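Local coordinates for protein benzoylformate Decarboxylase (Polynucleobacter necessarius, PDB 4K9Q) that probably uses thiamine diphosphate and magnesium to decarboxylate benzoylformate to benzaldehyde, as a member of the thiamine diphosphate-dependent decarboxylase family, at residues Y41-I53 against Y434-K446. Numbering follows the deposited sequence.
Sequences YVLALQEASVVAI and YSVQGIYTGVQQK. With TPP (thiamine diphosphate), chain D; TPP (thiamine diphosphate), chain B.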
# COMPACT_ATOMS: atom_id res chain seq x y z
N TYR A 41 3.12 14.64 -30.21
CA TYR A 41 2.37 13.51 -29.67
C TYR A 41 2.68 12.29 -30.52
O TYR A 41 2.57 12.34 -31.75
CB TYR A 41 0.87 13.79 -29.70
CG TYR A 41 0.03 12.70 -29.05
CD1 TYR A 41 -0.39 11.60 -29.78
CD2 TYR A 41 -0.33 12.78 -27.71
CE1 TYR A 41 -1.15 10.60 -29.19
CE2 TYR A 41 -1.10 11.79 -27.11
CZ TYR A 41 -1.50 10.71 -27.87
OH TYR A 41 -2.26 9.71 -27.29
N VAL A 42 3.05 11.21 -29.85
CA VAL A 42 3.39 9.96 -30.52
C VAL A 42 2.40 8.87 -30.10
O VAL A 42 2.42 8.42 -28.95
CB VAL A 42 4.82 9.49 -30.18
CG1 VAL A 42 5.12 8.13 -30.82
CG2 VAL A 42 5.84 10.53 -30.62
N LEU A 43 1.55 8.45 -31.03
CA LEU A 43 0.56 7.42 -30.76
C LEU A 43 1.19 6.05 -30.76
O LEU A 43 1.97 5.72 -31.67
CB LEU A 43 -0.56 7.45 -31.81
CG LEU A 43 -1.59 6.32 -31.72
CD1 LEU A 43 -2.45 6.46 -30.45
CD2 LEU A 43 -2.45 6.26 -32.99
N ALA A 44 0.87 5.24 -29.75
CA ALA A 44 1.08 3.80 -29.87
C ALA A 44 -0.23 3.06 -29.55
O ALA A 44 -1.11 3.59 -28.86
CB ALA A 44 2.21 3.34 -28.96
N LEU A 45 -0.35 1.85 -30.08
CA LEU A 45 -1.62 1.13 -30.08
C LEU A 45 -1.92 0.39 -28.79
O LEU A 45 -3.06 -0.05 -28.60
CB LEU A 45 -1.65 0.10 -31.22
CG LEU A 45 -1.56 0.65 -32.65
CD1 LEU A 45 -1.43 -0.53 -33.60
CD2 LEU A 45 -2.78 1.50 -32.98
N GLN A 46 -0.93 0.21 -27.92
CA GLN A 46 -1.14 -0.48 -26.65
C GLN A 46 -0.15 0.11 -25.64
O GLN A 46 0.93 0.56 -26.01
CB GLN A 46 -0.95 -1.99 -26.82
CG GLN A 46 -1.67 -2.84 -25.78
CD GLN A 46 -0.78 -3.27 -24.62
OE1 GLN A 46 0.39 -2.88 -24.55
NE2 GLN A 46 -1.32 -4.09 -23.73
N GLU A 47 -0.54 0.12 -24.36
CA GLU A 47 0.18 0.93 -23.38
C GLU A 47 1.56 0.41 -22.97
O GLU A 47 2.40 1.19 -22.54
CB GLU A 47 -0.70 1.20 -22.16
CG GLU A 47 -1.94 2.03 -22.50
CD GLU A 47 -3.13 1.21 -23.00
OE1 GLU A 47 -2.98 -0.00 -23.27
OE2 GLU A 47 -4.23 1.81 -23.13
N ALA A 48 1.82 -0.89 -23.11
CA ALA A 48 3.17 -1.38 -22.89
C ALA A 48 4.11 -0.70 -23.89
O ALA A 48 5.21 -0.28 -23.53
CB ALA A 48 3.24 -2.90 -23.02
N SER A 49 3.66 -0.58 -25.14
CA SER A 49 4.49 0.07 -26.16
C SER A 49 4.64 1.57 -25.86
O SER A 49 5.72 2.13 -26.03
CB SER A 49 3.93 -0.14 -27.56
OG SER A 49 4.21 -1.47 -28.01
N VAL A 50 3.56 2.20 -25.41
CA VAL A 50 3.61 3.62 -25.05
C VAL A 50 4.75 3.91 -24.06
O VAL A 50 5.59 4.78 -24.29
CB VAL A 50 2.29 4.08 -24.42
CG1 VAL A 50 2.43 5.50 -23.85
CG2 VAL A 50 1.15 4.02 -25.46
N VAL A 51 4.79 3.15 -22.97
CA VAL A 51 5.79 3.36 -21.94
C VAL A 51 7.20 3.04 -22.46
O VAL A 51 8.14 3.81 -22.23
CB VAL A 51 5.46 2.55 -20.68
CG1 VAL A 51 6.62 2.59 -19.67
CG2 VAL A 51 4.19 3.11 -20.04
N ALA A 52 7.35 1.93 -23.16
CA ALA A 52 8.68 1.55 -23.65
C ALA A 52 9.25 2.53 -24.71
O ALA A 52 10.44 2.81 -24.72
CB ALA A 52 8.68 0.11 -24.17
N ILE A 53 8.39 3.03 -25.59
CA ILE A 53 8.80 4.05 -26.56
C ILE A 53 9.31 5.29 -25.80
O ILE A 53 10.38 5.84 -26.10
CB ILE A 53 7.63 4.41 -27.48
CG1 ILE A 53 7.30 3.23 -28.40
CG2 ILE A 53 7.95 5.65 -28.32
CD1 ILE A 53 6.00 3.41 -29.19
N TYR A 434 5.28 -9.94 -27.61
CA TYR A 434 4.71 -9.28 -26.43
C TYR A 434 4.20 -7.88 -26.73
O TYR A 434 3.11 -7.51 -26.29
CB TYR A 434 5.70 -9.25 -25.26
CG TYR A 434 5.93 -10.63 -24.66
CD1 TYR A 434 6.82 -11.52 -25.25
CD2 TYR A 434 5.26 -11.03 -23.51
CE1 TYR A 434 7.03 -12.77 -24.71
CE2 TYR A 434 5.47 -12.29 -22.96
CZ TYR A 434 6.35 -13.15 -23.58
OH TYR A 434 6.58 -14.41 -23.07
N SER A 435 4.97 -7.11 -27.49
CA SER A 435 4.62 -5.73 -27.81
C SER A 435 4.72 -5.50 -29.31
O SER A 435 5.19 -4.46 -29.75
CB SER A 435 5.53 -4.76 -27.06
OG SER A 435 5.34 -4.88 -25.66
N VAL A 436 4.26 -6.49 -30.07
CA VAL A 436 4.33 -6.46 -31.52
C VAL A 436 3.70 -5.17 -32.10
O VAL A 436 4.13 -4.67 -33.14
CB VAL A 436 3.68 -7.74 -32.11
CG1 VAL A 436 2.17 -7.76 -31.89
CG2 VAL A 436 4.02 -7.89 -33.57
N GLN A 437 2.72 -4.62 -31.39
CA GLN A 437 2.01 -3.43 -31.88
C GLN A 437 2.93 -2.22 -32.04
O GLN A 437 2.62 -1.28 -32.78
CB GLN A 437 0.83 -3.06 -30.96
CG GLN A 437 -0.14 -4.20 -30.71
CD GLN A 437 0.16 -4.91 -29.41
OE1 GLN A 437 1.32 -5.03 -29.02
NE2 GLN A 437 -0.87 -5.39 -28.73
N GLY A 438 4.06 -2.23 -31.33
CA GLY A 438 5.03 -1.15 -31.40
C GLY A 438 5.48 -0.86 -32.82
O GLY A 438 5.85 0.27 -33.15
N ILE A 439 5.49 -1.88 -33.67
CA ILE A 439 5.89 -1.71 -35.07
C ILE A 439 5.11 -0.58 -35.74
O ILE A 439 5.66 0.21 -36.52
CB ILE A 439 5.70 -3.02 -35.87
CG1 ILE A 439 6.57 -4.13 -35.28
CG2 ILE A 439 6.04 -2.81 -37.34
CD1 ILE A 439 6.31 -5.49 -35.90
N TYR A 440 3.82 -0.50 -35.44
CA TYR A 440 2.96 0.51 -36.02
C TYR A 440 3.51 1.92 -35.80
O TYR A 440 3.51 2.75 -36.70
CB TYR A 440 1.56 0.41 -35.43
CG TYR A 440 0.56 1.36 -36.05
CD1 TYR A 440 0.12 1.18 -37.37
CD2 TYR A 440 0.05 2.44 -35.34
CE1 TYR A 440 -0.79 2.05 -37.95
CE2 TYR A 440 -0.87 3.31 -35.90
CZ TYR A 440 -1.29 3.11 -37.20
OH TYR A 440 -2.20 3.99 -37.74
N THR A 441 3.99 2.19 -34.59
CA THR A 441 4.51 3.51 -34.28
C THR A 441 5.77 3.78 -35.09
O THR A 441 5.96 4.88 -35.61
CB THR A 441 4.79 3.67 -32.78
OG1 THR A 441 3.57 3.47 -32.06
CG2 THR A 441 5.32 5.07 -32.48
N GLY A 442 6.63 2.77 -35.21
CA GLY A 442 7.81 2.88 -36.05
C GLY A 442 7.43 3.26 -37.48
O GLY A 442 8.01 4.16 -38.06
N VAL A 443 6.46 2.56 -38.04
CA VAL A 443 6.04 2.83 -39.41
C VAL A 443 5.43 4.23 -39.55
O VAL A 443 5.81 5.00 -40.45
CB VAL A 443 5.07 1.75 -39.92
CG1 VAL A 443 4.55 2.11 -41.29
CG2 VAL A 443 5.78 0.40 -39.96
N GLN A 444 4.51 4.57 -38.66
CA GLN A 444 3.80 5.84 -38.74
C GLN A 444 4.72 7.04 -38.53
O GLN A 444 4.52 8.09 -39.14
CB GLN A 444 2.63 5.87 -37.76
CG GLN A 444 1.49 4.94 -38.13
CD GLN A 444 0.85 5.31 -39.44
OE1 GLN A 444 0.58 6.49 -39.70
NE2 GLN A 444 0.62 4.32 -40.28
N GLN A 445 5.72 6.88 -37.66
CA GLN A 445 6.68 7.95 -37.39
C GLN A 445 7.85 7.93 -38.38
O GLN A 445 8.70 8.82 -38.36
CB GLN A 445 7.22 7.86 -35.96
CG GLN A 445 6.15 7.99 -34.88
CD GLN A 445 5.50 9.38 -34.85
OE1 GLN A 445 6.18 10.40 -35.00
NE2 GLN A 445 4.19 9.41 -34.65
N LYS A 446 7.89 6.91 -39.24
CA LYS A 446 8.97 6.71 -40.21
C LYS A 446 10.35 6.62 -39.55
O LYS A 446 11.34 7.12 -40.08
CB LYS A 446 8.94 7.81 -41.28
CG LYS A 446 7.62 7.85 -42.05
CD LYS A 446 7.61 8.94 -43.10
CE LYS A 446 6.33 8.88 -43.91
NZ LYS A 446 5.12 8.97 -43.04
N1' TPP D . -6.84 2.00 -23.62
C2' TPP D . -7.49 0.99 -22.92
CM2 TPP D . -6.71 -0.18 -22.39
N3' TPP D . -8.85 1.06 -22.68
C4' TPP D . -9.57 2.13 -23.14
N4' TPP D . -10.88 2.19 -22.90
C5' TPP D . -8.94 3.13 -23.88
C6' TPP D . -7.57 3.08 -24.11
C7' TPP D . -9.74 4.30 -24.39
N3 TPP D . -10.66 4.04 -25.49
C2 TPP D . -12.03 3.89 -25.35
S1 TPP D . -12.81 3.65 -26.74
C5 TPP D . -11.43 3.74 -27.58
C4 TPP D . -10.30 3.97 -26.80
CM4 TPP D . -8.89 4.10 -27.32
C6 TPP D . -11.55 3.61 -29.07
C7 TPP D . -12.09 2.28 -29.56
O7 TPP D . -11.87 2.29 -30.95
PA TPP D . -12.37 1.09 -31.90
O1A TPP D . -12.10 -0.22 -31.21
O2A TPP D . -11.70 1.16 -33.23
O3A TPP D . -13.97 1.25 -31.91
PB TPP D . -14.86 2.38 -32.64
O1B TPP D . -15.16 3.41 -31.61
O2B TPP D . -16.12 1.68 -33.10
O3B TPP D . -14.11 3.00 -33.78
N1' TPP B . 6.87 -12.86 -19.90
C2' TPP B . 7.51 -11.65 -19.75
CM2 TPP B . 6.74 -10.36 -19.84
N3' TPP B . 8.87 -11.59 -19.51
C4' TPP B . 9.60 -12.75 -19.42
N4' TPP B . 10.91 -12.69 -19.17
C5' TPP B . 8.97 -13.98 -19.60
C6' TPP B . 7.60 -14.04 -19.83
C7' TPP B . 9.77 -15.25 -19.50
N3 TPP B . 10.69 -15.54 -20.59
C2 TPP B . 12.06 -15.34 -20.53
S1 TPP B . 12.84 -15.78 -21.87
C5 TPP B . 11.47 -16.26 -22.57
C4 TPP B . 10.33 -16.10 -21.78
CM4 TPP B . 8.92 -16.45 -22.17
C6 TPP B . 11.59 -16.84 -23.95
C7 TPP B . 12.13 -15.90 -25.01
O7 TPP B . 11.91 -16.56 -26.23
PA TPP B . 12.41 -15.95 -27.63
O1A TPP B . 12.14 -14.47 -27.64
O2A TPP B . 11.74 -16.63 -28.77
O3A TPP B . 14.01 -16.10 -27.57
PB TPP B . 14.90 -17.44 -27.68
O1B TPP B . 15.19 -17.86 -26.28
O2B TPP B . 16.16 -17.04 -28.41
O3B TPP B . 14.15 -18.52 -28.39
O HOH W 1 2.62 6.84 -34.19
O HOH W 2 1.95 1.17 -31.67
O HOH W 3 2.37 -3.17 -27.03
O HOH W 4 1.78 -5.29 -25.27
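The two thiamine diphosphate-binding domains of one chain meet here, where Leu43 to Ser49, leading from the edge strand of the N-terminal parallel sheet into a helix, lie against Ser435 to Thr441 of the C-terminal domain. Each side also reaches a different cofactor at the subunit interface. Glu47 OE2 lies 2.7 Å from N1' of the chain D thiamine diphosphate, the place of the conserved glutamate in this enzyme family. Tyr434 CE2 comes within 3.4 Å of N1' of the chain B cofactor, while its hydroxyl bonds Asn23 of the second subunit. Replacing Tyr434 by alanine would probably take the ring from beside the pyrimidine and leave Asn23 OD1 of the second subunit without this hydroxyl.

Between the sites, Thr441 serves with both branches. Its OG1 donates to Leu43 O (2.8 Å), in the carbonyl plane on a lone pair, at a C=O...donor angle of 133°, and receives a bond from a water that also joins Leu45 N to Gln437 O. The same chi1 of -60° sends the methyl CG2 the other way, to pack tightly on Val42 CG1 (3.5 Å) and meet Ile53 CD1 tip to tip. Leu45 is a branched apolar chain, and its CG and two methyls lie against Tyr440, CG being 3.6 Å from CD2 of the ring, whose hydroxyl bonds Pro480 O of the second subunit. Gly438 lies close to Ser49, where a beta carbon would probably come tight against Ser49 OG. Gln437 sets its NE2 against Gln46 CB (3.9 Å), the two side chains crossing at a slant, and bonds Gln433 O of the second subunit. Gln46 is the N-cap of the helix that begins at Glu47, its OE1 accepting from Ala48 N at 2.8 Å, with the donor 42° out of the carbonyl plane.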